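Local atomic coordinates of FAD-binding oxidoreductase (Gulosibacter chungangensis, PDB entry 7PBG), a protein that carries covalently bound FAD and oxidises 4-ethylphenol and probably related 4-alkylphenols, dehydrogenating the side chain to give products such as 4-vinylphenol. Residues 264-267 with 268-271; 303-306 with 307-310; 493-496 with 497-500. All coordinates share one frame; numbering follows the deposited sequence.

Contact 1. Residues 264-267 with 268-271; sequences PLRI and GMAP
Gly268 N lies 3.1 Å from Arg266 O at the start of a turn, too poorly angled to bond to it; a bridging water takes its N-H instead, at 2.9 Å from Gly268 N, and donates to Pro264 O and, at 2.7 Å, to Ala270 O. All three bonds to the water are thus made by main-chain atoms, while Ile267 packs on Lys120 of the second subunit. Met269 follows with the one direct hydrogen bond of the contact, from Met269 N to Arg266 O at 2.8 Å and 155°, the donor standing well above the carbonyl plane (56° out of it). This bond closes a type I beta turn from Arg266 to Met269, through which the chain leaves the helix toward strand 277-280. The Arg266 side chain runs alongside the turn toward Met269: CG lies anti to the backbone N (chi1 174°) and a bend at the next bond brings NH1 to 4.0 Å from Met269 CA. Its guanidinium is held by NE to Gly434 O and NH1 to Leu272 O, while Met269 itself packs on Trp178 of the second subunit. Ala270 contributes its carbonyl to the water and leans on Tyr334 of helix 328-342. Pro271, entered through a cis peptide bond, turns its ring onto Leu265: CG comes to 3.8 Å from Leu265 CD2, the two side chains meeting obliquely, and Pro271 CD lies 3.4 Å from Leu265 O.

Contact 2. Residues 303-306 with 307-310; sequences DEAK and QRMV
The guanidinium of Arg308 lies flat against the preceding turn, one face covered by Glu304 O and Ala305 CA, both offset toward its rim, with Ala305 CA 3.4 Å above the plane. The arrangement is that of an alpha-helix, helix 303-313, in which Arg308 and Met309 lie along the turn before them. Arg308 CG is set beside its own backbone N, and the bend at chi3 (-82°) turns the head back toward the N-terminal side, where NH2 reaches Ala305 CB at 3.6 Å and NH1 comes to 3.9 Å from Glu304 CB. NH2 also donates to Trp294 O in a loop, so the group ties the helix to that loop; the Glu304 carboxylate is not in contact with it. With an alanine in place of Arg308, the carbonyl of Trp294 would probably lose this donor and the backbone at Glu304 and Ala305 the flat group that covers it. Four backbone bonds, each from a residue to the fourth before it, hold the turn, from Gln307 N to Asp303 O through Val310 N to Lys306 O, the latter 3.0 Å long. Gln307 takes its amide outward, OE1 to His317 NE2 and NE2 to Asp311 OD1. On the buried side Met309 and Lys306 pack against Val281 of helix 281-288. Met309, extended beyond CG, runs past the Ala305 carbonyl, its CG 3.4 Å and its CE 3.9 Å from Ala305 O.

Contact 3. Residues 493-496 with 497-500; sequences NNHI and QRRS
Arg499 reaches back and hydrogen-bonds two main-chain carbonyls at the edge of its guanidinium: NH2 to Asn493 O (3.0 Å) and NE to Asn494 O (2.9 Å), both acceptors close to the group's plane, with a weak second bond from NH2 to Asn494 O. CG beside the backbone N and a bend at chi3 (-73°) bring the group there. Asn493, Asn494 and His495 have left-handed helical phi and psi. Backbone bonds continue from Arg499 N to His495 O, while Ile496 O takes Ser500 N and Ser500 OG (2.9 Å) from opposite faces of its plane, the hydroxyl bonding one turn back as helical serines commonly do. In packing, Ile496 CD1 lies over one face of the Arg499 guanidinium, 3.8 Å from CZ, and the Arg499 side chain sits as a knob among Asn493, Asn494, His495 and Ile496. Flat groups meet at His495: Arg498 NH1 lies over one ring face, 3.3 Å from His495 CG, the two planes 19° apart. Arg498 NE is salt-bridged to Glu502. Helix 492-508 meets strands 179-186 and 191-193 of the second subunit, Ser500 on its Leu186 and Ile496 on its Val191; Glu190 of that subunit, between those strands, salt-bridges Arg499 NH1, while His495 NE2 binds Glu488 O of helix 483-489.

In the fold
Contacts 1 and 2 both lie in connections of the eight-stranded antiparallel sheet: contact 1 follows helix 255-266 on the way to strand 277-280, and contact 2 lies on helix 303-313 ahead of strand 318-326, their centres about 32 Å apart. Contact 3, on helix 492-508 near the C-terminus, is about 46 Å from contact 2, centre to centre. All three are partly buried and peripheral. Contacts 1 and 3 touch the second subunit, but in contact 1 by packing and in contact 3 also by a salt bridge and hydrogen bonds; contact 2 touches no other chain of the assembly. Chemistry follows place: a water-bridged turn, a regular helix against a neighbouring helix, and an arginine gripping carbonyls at the dimer interface.

Contact 1. Residues 264-267 with 268-271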
ATOM      1  N   PRO A 264      -6.097   2.670 -22.080  1.00 18.33           N
ATOM      2  CA  PRO A 264      -6.918   1.458 -22.081  1.00 21.47           C
ATOM      3  C   PRO A 264      -6.087   0.171 -22.207  1.00 21.90           C
ATOM      4  O   PRO A 264      -6.612  -0.869 -21.808  1.00 21.37           O
ATOM      5  CB  PRO A 264      -7.870   1.642 -23.272  1.00 21.75           C
ATOM      6  CG  PRO A 264      -7.135   2.619 -24.159  1.00 21.64           C
ATOM      7  CD  PRO A 264      -6.483   3.565 -23.179  1.00 20.51           C
ATOM      8  N   LEU A 265      -4.854   0.271 -22.732  1.00 21.08           N
ATOM      9  CA  LEU A 265      -3.937  -0.878 -22.832  1.00 19.29           C
ATOM     10  C   LEU A 265      -3.244  -1.183 -21.509  1.00 20.97           C
ATOM     11  O   LEU A 265      -2.710  -2.280 -21.371  1.00 19.67           O
ATOM     12  CB  LEU A 265      -2.874  -0.614 -23.888  1.00 20.62           C
ATOM     13  CG  LEU A 265      -3.409  -0.450 -25.306  1.00 22.54           C
ATOM     14  CD1 LEU A 265      -2.284   0.021 -26.184  1.00 22.66           C
ATOM     15  CD2 LEU A 265      -4.082  -1.737 -25.807  1.00 24.96           C
ATOM     16  N   ARG A 266      -3.164  -0.201 -20.613  1.00 18.28           N
ATOM     17  CA  ARG A 266      -2.461  -0.317 -19.327  1.00 16.72           C
ATOM     18  C   ARG A 266      -3.424  -0.562 -18.156  1.00 16.29           C
ATOM     19  O   ARG A 266      -3.030  -1.215 -17.194  1.00 16.94           O
ATOM     20  CB  ARG A 266      -1.702   0.987 -19.090  1.00 17.47           C
ATOM     21  CG  ARG A 266      -1.041   1.051 -17.723  1.00 19.22           C
ATOM     22  CD  ARG A 266       0.025  -0.051 -17.611  1.00 18.78           C
ATOM     23  NE  ARG A 266       0.518  -0.000 -16.245  1.00 20.86           N
ATOM     24  CZ  ARG A 266       0.906  -1.041 -15.526  1.00 20.79           C
ATOM     25  NH1 ARG A 266       0.798  -2.268 -16.017  1.00 21.47           N
ATOM     26  NH2 ARG A 266       1.254  -0.864 -14.262  1.00 21.23           N
ATOM     27  N   ILE A 267      -4.631   0.015 -18.196  1.00 16.75           N
ATOM     28  CA  ILE A 267      -5.394   0.125 -16.928  1.00 18.89           C
ATOM     29  C   ILE A 267      -5.737  -1.290 -16.407  1.00 18.51           C
ATOM     30  O   ILE A 267      -5.929  -1.424 -15.215  1.00 18.88           O
ATOM     31  CB  ILE A 267      -6.639   1.004 -17.151  1.00 20.09           C
ATOM     32  CG1 ILE A 267      -7.272   1.358 -15.809  1.00 21.79           C
ATOM     33  CG2 ILE A 267      -7.612   0.350 -18.110  1.00 20.09           C
ATOM     34  CD1 ILE A 267      -8.124   2.593 -15.827  1.00 22.33           C
ATOM     35  N   GLY A 268      -5.915  -2.276 -17.296  1.00 17.66           N
ATOM     36  CA  GLY A 268      -6.229  -3.674 -16.951  1.00 19.13           C
ATOM     37  C   GLY A 268      -4.955  -4.504 -16.774  1.00 21.05           C
ATOM     38  O   GLY A 268      -5.055  -5.690 -16.561  1.00 21.99           O
ATOM     39  N   MET A 269      -3.769  -3.890 -16.813  1.00 21.05           N
ATOM     40  CA  MET A 269      -2.425  -4.518 -16.593  1.00 21.44           C
ATOM     41  C   MET A 269      -2.051  -5.455 -17.730  1.00 22.55           C
ATOM     42  O   MET A 269      -1.071  -6.241 -17.580  1.00 25.64           O
ATOM     43  CB  MET A 269      -2.351  -5.293 -15.267  1.00 25.35           C
ATOM     44  CG  MET A 269      -2.456  -4.398 -14.055  1.00 27.40           C
ATOM     45  SD  MET A 269      -2.663  -5.464 -12.597  1.00 31.10           S
ATOM     46  CE  MET A 269      -3.002  -4.280 -11.298  1.00 28.25           C
ATOM     47  N   ALA A 270      -2.746  -5.350 -18.839  1.00 22.53           N
ATOM     48  CA  ALA A 270      -2.500  -6.149 -20.055  1.00 22.07           C
ATOM     49  C   ALA A 270      -3.223  -5.458 -21.192  1.00 21.59           C
ATOM     50  O   ALA A 270      -4.356  -4.994 -20.998  1.00 21.18           O
ATOM     51  CB  ALA A 270      -2.964  -7.576 -19.870  1.00 22.78           C
ATOM     52  N   PRO A 271      -2.636  -5.383 -22.408  1.00 20.71           N
ATOM     53  CA  PRO A 271      -1.296  -5.933 -22.701  1.00 20.41           C
ATOM     54  C   PRO A 271      -0.076  -5.126 -22.253  1.00 20.02           C
ATOM     55  O   PRO A 271       1.018  -5.607 -22.318  1.00 20.33           O
ATOM     56  CB  PRO A 271      -1.316  -5.921 -24.235  1.00 19.74           C
ATOM     57  CG  PRO A 271      -2.094  -4.697 -24.561  1.00 20.52           C
ATOM     58  CD  PRO A 271      -3.246  -4.798 -23.602  1.00 21.40           C
TER
HETATM   59  O   HOH W   1      -5.811  -2.842 -20.179  1.00 20.31           O

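Contact 2. Residues 303-306 with 307-310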
ATOM      1  N   ASP A 303      13.333  24.012 -33.215  1.00 23.56           N
ATOM      2  CA  ASP A 303      12.622  22.889 -33.867  1.00 21.19           C
ATOM      3  C   ASP A 303      13.593  22.173 -34.806  1.00 22.65           C
ATOM      4  O   ASP A 303      13.538  20.948 -34.919  1.00 22.66           O
ATOM      5  CB  ASP A 303      11.388  23.381 -34.616  1.00 24.21           C
ATOM      6  CG  ASP A 303      10.301  23.897 -33.688  1.00 26.60           C
ATOM      7  OD1 ASP A 303      10.483  23.808 -32.462  1.00 30.02           O
ATOM      8  OD2 ASP A 303       9.291  24.412 -34.198  1.00 29.13           O
ATOM      9  N   GLU A 304      14.442  22.921 -35.508  1.00 22.02           N
ATOM     10  CA  GLU A 304      15.318  22.277 -36.490  1.00 21.63           C
ATOM     11  C   GLU A 304      16.336  21.394 -35.743  1.00 19.02           C
ATOM     12  O   GLU A 304      16.653  20.280 -36.273  1.00 22.27           O
ATOM     13  CB  GLU A 304      15.996  23.324 -37.373  1.00 23.48           C
ATOM     14  CG  GLU A 304      15.023  24.051 -38.287  1.00 26.21           C
ATOM     15  CD  GLU A 304      14.208  25.176 -37.656  1.00 33.78           C
ATOM     16  OE1 GLU A 304      13.244  25.626 -38.330  1.00 40.79           O
ATOM     17  OE2 GLU A 304      14.498  25.612 -36.490  1.00 32.78           O
ATOM     18  N   ALA A 305      16.829  21.821 -34.583  1.00 18.97           N
ATOM     19  CA  ALA A 305      17.782  21.002 -33.782  1.00 20.91           C
ATOM     20  C   ALA A 305      17.073  19.724 -33.334  1.00 20.50           C
ATOM     21  O   ALA A 305      17.676  18.664 -33.443  1.00 20.05           O
ATOM     22  CB  ALA A 305      18.357  21.748 -32.588  1.00 21.13           C
ATOM     23  N   LYS A 306      15.811  19.804 -32.921  1.00 19.60           N
ATOM     24  CA  LYS A 306      15.078  18.607 -32.435  1.00 19.70           C
ATOM     25  C   LYS A 306      14.840  17.667 -33.618  1.00 19.66           C
ATOM     26  O   LYS A 306      14.928  16.473 -33.430  1.00 21.35           O
ATOM     27  CB  LYS A 306      13.812  19.049 -31.700  1.00 19.47           C
ATOM     28  CG  LYS A 306      14.139  19.817 -30.428  1.00 19.94           C
ATOM     29  CD  LYS A 306      12.908  20.475 -29.850  1.00 23.58           C
ATOM     30  CE  LYS A 306      13.155  21.341 -28.631  1.00 25.90           C
ATOM     31  NZ  LYS A 306      11.876  21.980 -28.173  1.00 28.30           N
ATOM     32  N   GLN A 307      14.569  18.207 -34.783  1.00 19.97           N
ATOM     33  CA  GLN A 307      14.343  17.410 -36.002  1.00 20.01           C
ATOM     34  C   GLN A 307      15.660  16.722 -36.363  1.00 19.53           C
ATOM     35  O   GLN A 307      15.634  15.580 -36.801  1.00 19.31           O
ATOM     36  CB  GLN A 307      13.791  18.246 -37.149  1.00 21.33           C
ATOM     37  CG  GLN A 307      13.234  17.367 -38.250  1.00 20.01           C
ATOM     38  CD  GLN A 307      12.042  16.549 -37.795  1.00 21.17           C
ATOM     39  OE1 GLN A 307      11.068  17.097 -37.266  1.00 22.09           O
ATOM     40  NE2 GLN A 307      12.107  15.241 -37.980  1.00 22.83           N
ATOM     41  N   ARG A 308      16.773  17.414 -36.257  1.00 21.59           N
ATOM     42  CA  ARG A 308      18.092  16.766 -36.506  1.00 18.94           C
ATOM     43  C   ARG A 308      18.253  15.547 -35.580  1.00 18.98           C
ATOM     44  O   ARG A 308      18.703  14.469 -36.023  1.00 19.89           O
ATOM     45  CB  ARG A 308      19.274  17.728 -36.329  1.00 20.96           C
ATOM     46  CG  ARG A 308      19.359  18.800 -37.398  1.00 22.89           C
ATOM     47  CD  ARG A 308      20.697  19.508 -37.306  1.00 21.86           C
ATOM     48  NE  ARG A 308      20.750  20.553 -36.307  1.00 22.49           N
ATOM     49  CZ  ARG A 308      20.252  21.769 -36.427  1.00 21.64           C
ATOM     50  NH1 ARG A 308      19.645  22.109 -37.555  1.00 23.58           N
ATOM     51  NH2 ARG A 308      20.394  22.657 -35.438  1.00 21.99           N
ATOM     52  N   MET A 309      17.914  15.671 -34.295  1.00 19.46           N
ATOM     53  CA  MET A 309      17.936  14.542 -33.336  1.00 18.27           C
ATOM     54  C   MET A 309      17.057  13.401 -33.874  1.00 18.44           C
ATOM     55  O   MET A 309      17.530  12.255 -33.928  1.00 18.69           O
ATOM     56  CB  MET A 309      17.458  14.964 -31.956  1.00 18.27           C
ATOM     57  CG  MET A 309      18.259  16.074 -31.354  1.00 18.41           C
ATOM     58  SD  MET A 309      17.480  16.605 -29.831  1.00 19.97           S
ATOM     59  CE  MET A 309      18.239  18.206 -29.566  1.00 21.06           C
ATOM     60  N   VAL A 310      15.803  13.711 -34.219  1.00 17.48           N
ATOM     61  CA  VAL A 310      14.861  12.681 -34.712  1.00 17.39           C
ATOM     62  C   VAL A 310      15.499  11.976 -35.898  1.00 17.50           C
ATOM     63  O   VAL A 310      15.448  10.730 -35.936  1.00 21.08           O
ATOM     64  CB  VAL A 310      13.474  13.250 -35.077  1.00 16.97           C
ATOM     65  CG1 VAL A 310      12.656  12.190 -35.785  1.00 18.93           C
ATOM     66  CG2 VAL A 310      12.825  13.790 -33.828  1.00 20.22           C
TER

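Contact 3. Residues 493-496 with 497-500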
ATOM      1  N   ASN A 493      -8.712  22.682   3.489  1.00 19.29           N
ATOM      2  CA  ASN A 493      -9.068  22.912   4.895  1.00 21.37           C
ATOM      3  C   ASN A 493      -7.880  23.500   5.667  1.00 21.29           C
ATOM      4  O   ASN A 493      -7.449  22.931   6.696  1.00 21.36           O
ATOM      5  CB  ASN A 493      -9.653  21.654   5.528  1.00 22.85           C
ATOM      6  CG  ASN A 493     -10.236  21.955   6.884  1.00 24.55           C
ATOM      7  OD1 ASN A 493     -10.596  23.103   7.130  1.00 24.78           O
ATOM      8  ND2 ASN A 493     -10.303  20.962   7.758  1.00 25.46           N
ATOM      9  N   ASN A 494      -7.339  24.631   5.165  1.00 21.40           N
ATOM     10  CA  ASN A 494      -6.293  25.374   5.896  1.00 23.30           C
ATOM     11  C   ASN A 494      -5.098  24.443   6.137  1.00 22.12           C
ATOM     12  O   ASN A 494      -4.604  24.380   7.276  1.00 20.38           O
ATOM     13  CB  ASN A 494      -6.799  25.951   7.213  1.00 24.86           C
ATOM     14  CG  ASN A 494      -7.929  26.943   7.045  1.00 29.73           C
ATOM     15  OD1 ASN A 494      -7.851  27.888   6.264  1.00 36.95           O
ATOM     16  ND2 ASN A 494      -8.999  26.706   7.766  1.00 33.78           N
ATOM     17  N   HIS A 495      -4.759  23.637   5.129  1.00 21.23           N
ATOM     18  CA  HIS A 495      -3.549  22.778   5.152  1.00 21.72           C
ATOM     19  C   HIS A 495      -3.674  21.710   6.247  1.00 20.27           C
ATOM     20  O   HIS A 495      -2.666  21.406   6.956  1.00 21.24           O
ATOM     21  CB  HIS A 495      -2.290  23.627   5.328  1.00 20.69           C
ATOM     22  CG  HIS A 495      -2.081  24.621   4.253  1.00 22.46           C
ATOM     23  ND1 HIS A 495      -2.716  25.858   4.279  1.00 24.37           N
ATOM     24  CD2 HIS A 495      -1.438  24.537   3.077  1.00 24.74           C
ATOM     25  CE1 HIS A 495      -2.387  26.526   3.192  1.00 25.51           C
ATOM     26  NE2 HIS A 495      -1.584  25.738   2.434  1.00 22.92           N
ATOM     27  N   ILE A 496      -4.862  21.088   6.348  1.00 20.83           N
ATOM     28  CA  ILE A 496      -5.092  20.041   7.381  1.00 19.33           C
ATOM     29  C   ILE A 496      -4.070  18.909   7.179  1.00 20.51           C
ATOM     30  O   ILE A 496      -3.685  18.326   8.163  1.00 20.67           O
ATOM     31  CB  ILE A 496      -6.552  19.568   7.437  1.00 19.05           C
ATOM     32  CG1 ILE A 496      -6.814  18.648   8.639  1.00 20.08           C
ATOM     33  CG2 ILE A 496      -6.984  18.944   6.119  1.00 19.13           C
ATOM     34  CD1 ILE A 496      -6.466  19.205  10.007  1.00 21.10           C
ATOM     35  N   GLN A 497      -3.603  18.666   5.954  1.00 20.86           N
ATOM     36  CA  GLN A 497      -2.603  17.608   5.692  1.00 22.81           C
ATOM     37  C   GLN A 497      -1.322  17.937   6.434  1.00 22.49           C
ATOM     38  O   GLN A 497      -0.856  17.095   7.237  1.00 21.98           O
ATOM     39  CB  GLN A 497      -2.298  17.443   4.217  1.00 22.64           C
ATOM     40  CG  GLN A 497      -2.921  16.209   3.639  1.00 28.58           C
ATOM     41  CD  GLN A 497      -2.501  15.919   2.217  1.00 28.45           C
ATOM     42  OE1 GLN A 497      -1.413  16.272   1.733  1.00 32.66           O
ATOM     43  NE2 GLN A 497      -3.401  15.252   1.535  1.00 26.99           N
ATOM     44  N   ARG A 498      -0.763  19.124   6.159  1.00 23.14           N
ATOM     45  CA  ARG A 498       0.467  19.592   6.844  1.00 25.04           C
ATOM     46  C   ARG A 498       0.256  19.548   8.352  1.00 24.17           C
ATOM     47  O   ARG A 498       1.167  19.137   9.074  1.00 23.64           O
ATOM     48  CB  ARG A 498       0.831  21.027   6.419  1.00 25.45           C
ATOM     49  CG  ARG A 498       2.091  21.622   7.050  1.00 28.89           C
ATOM     50  CD  ARG A 498       2.128  23.139   6.761  1.00 30.85           C
ATOM     51  NE  ARG A 498       1.294  23.874   7.718  1.00 38.34           N
ATOM     52  CZ  ARG A 498       0.516  24.923   7.443  1.00 38.88           C
ATOM     53  NH1 ARG A 498       0.479  25.439   6.229  1.00 42.17           N
ATOM     54  NH2 ARG A 498      -0.226  25.462   8.397  1.00 42.93           N
ATOM     55  N   ARG A 499      -0.853  20.076   8.848  1.00 19.38           N
ATOM     56  CA  ARG A 499      -1.100  20.134  10.306  1.00 22.39           C
ATOM     57  C   ARG A 499      -1.161  18.703  10.897  1.00 20.15           C
ATOM     58  O   ARG A 499      -0.744  18.534  12.013  1.00 21.77           O
ATOM     59  CB  ARG A 499      -2.352  20.983  10.573  1.00 25.78           C
ATOM     60  CG  ARG A 499      -2.156  22.447  10.200  1.00 28.84           C
ATOM     61  CD  ARG A 499      -3.246  23.382  10.653  1.00 30.39           C
ATOM     62  NE  ARG A 499      -4.467  23.236   9.896  1.00 27.77           N
ATOM     63  CZ  ARG A 499      -5.658  22.903  10.375  1.00 30.54           C
ATOM     64  NH1 ARG A 499      -5.841  22.593  11.650  1.00 31.59           N
ATOM     65  NH2 ARG A 499      -6.687  22.861   9.562  1.00 31.02           N
ATOM     66  N   SER A 500      -1.661  17.718  10.174  1.00 20.67           N
ATOM     67  CA  SER A 500      -1.738  16.330  10.641  1.00 20.82           C
ATOM     68  C   SER A 500      -0.332  15.732  10.601  1.00 18.90           C
ATOM     69  O   SER A 500       0.065  15.102  11.569  1.00 21.96           O
ATOM     70  CB  SER A 500      -2.711  15.543   9.812  1.00 20.46           C
ATOM     71  OG  SER A 500      -4.015  16.099   9.920  1.00 22.74           O
TER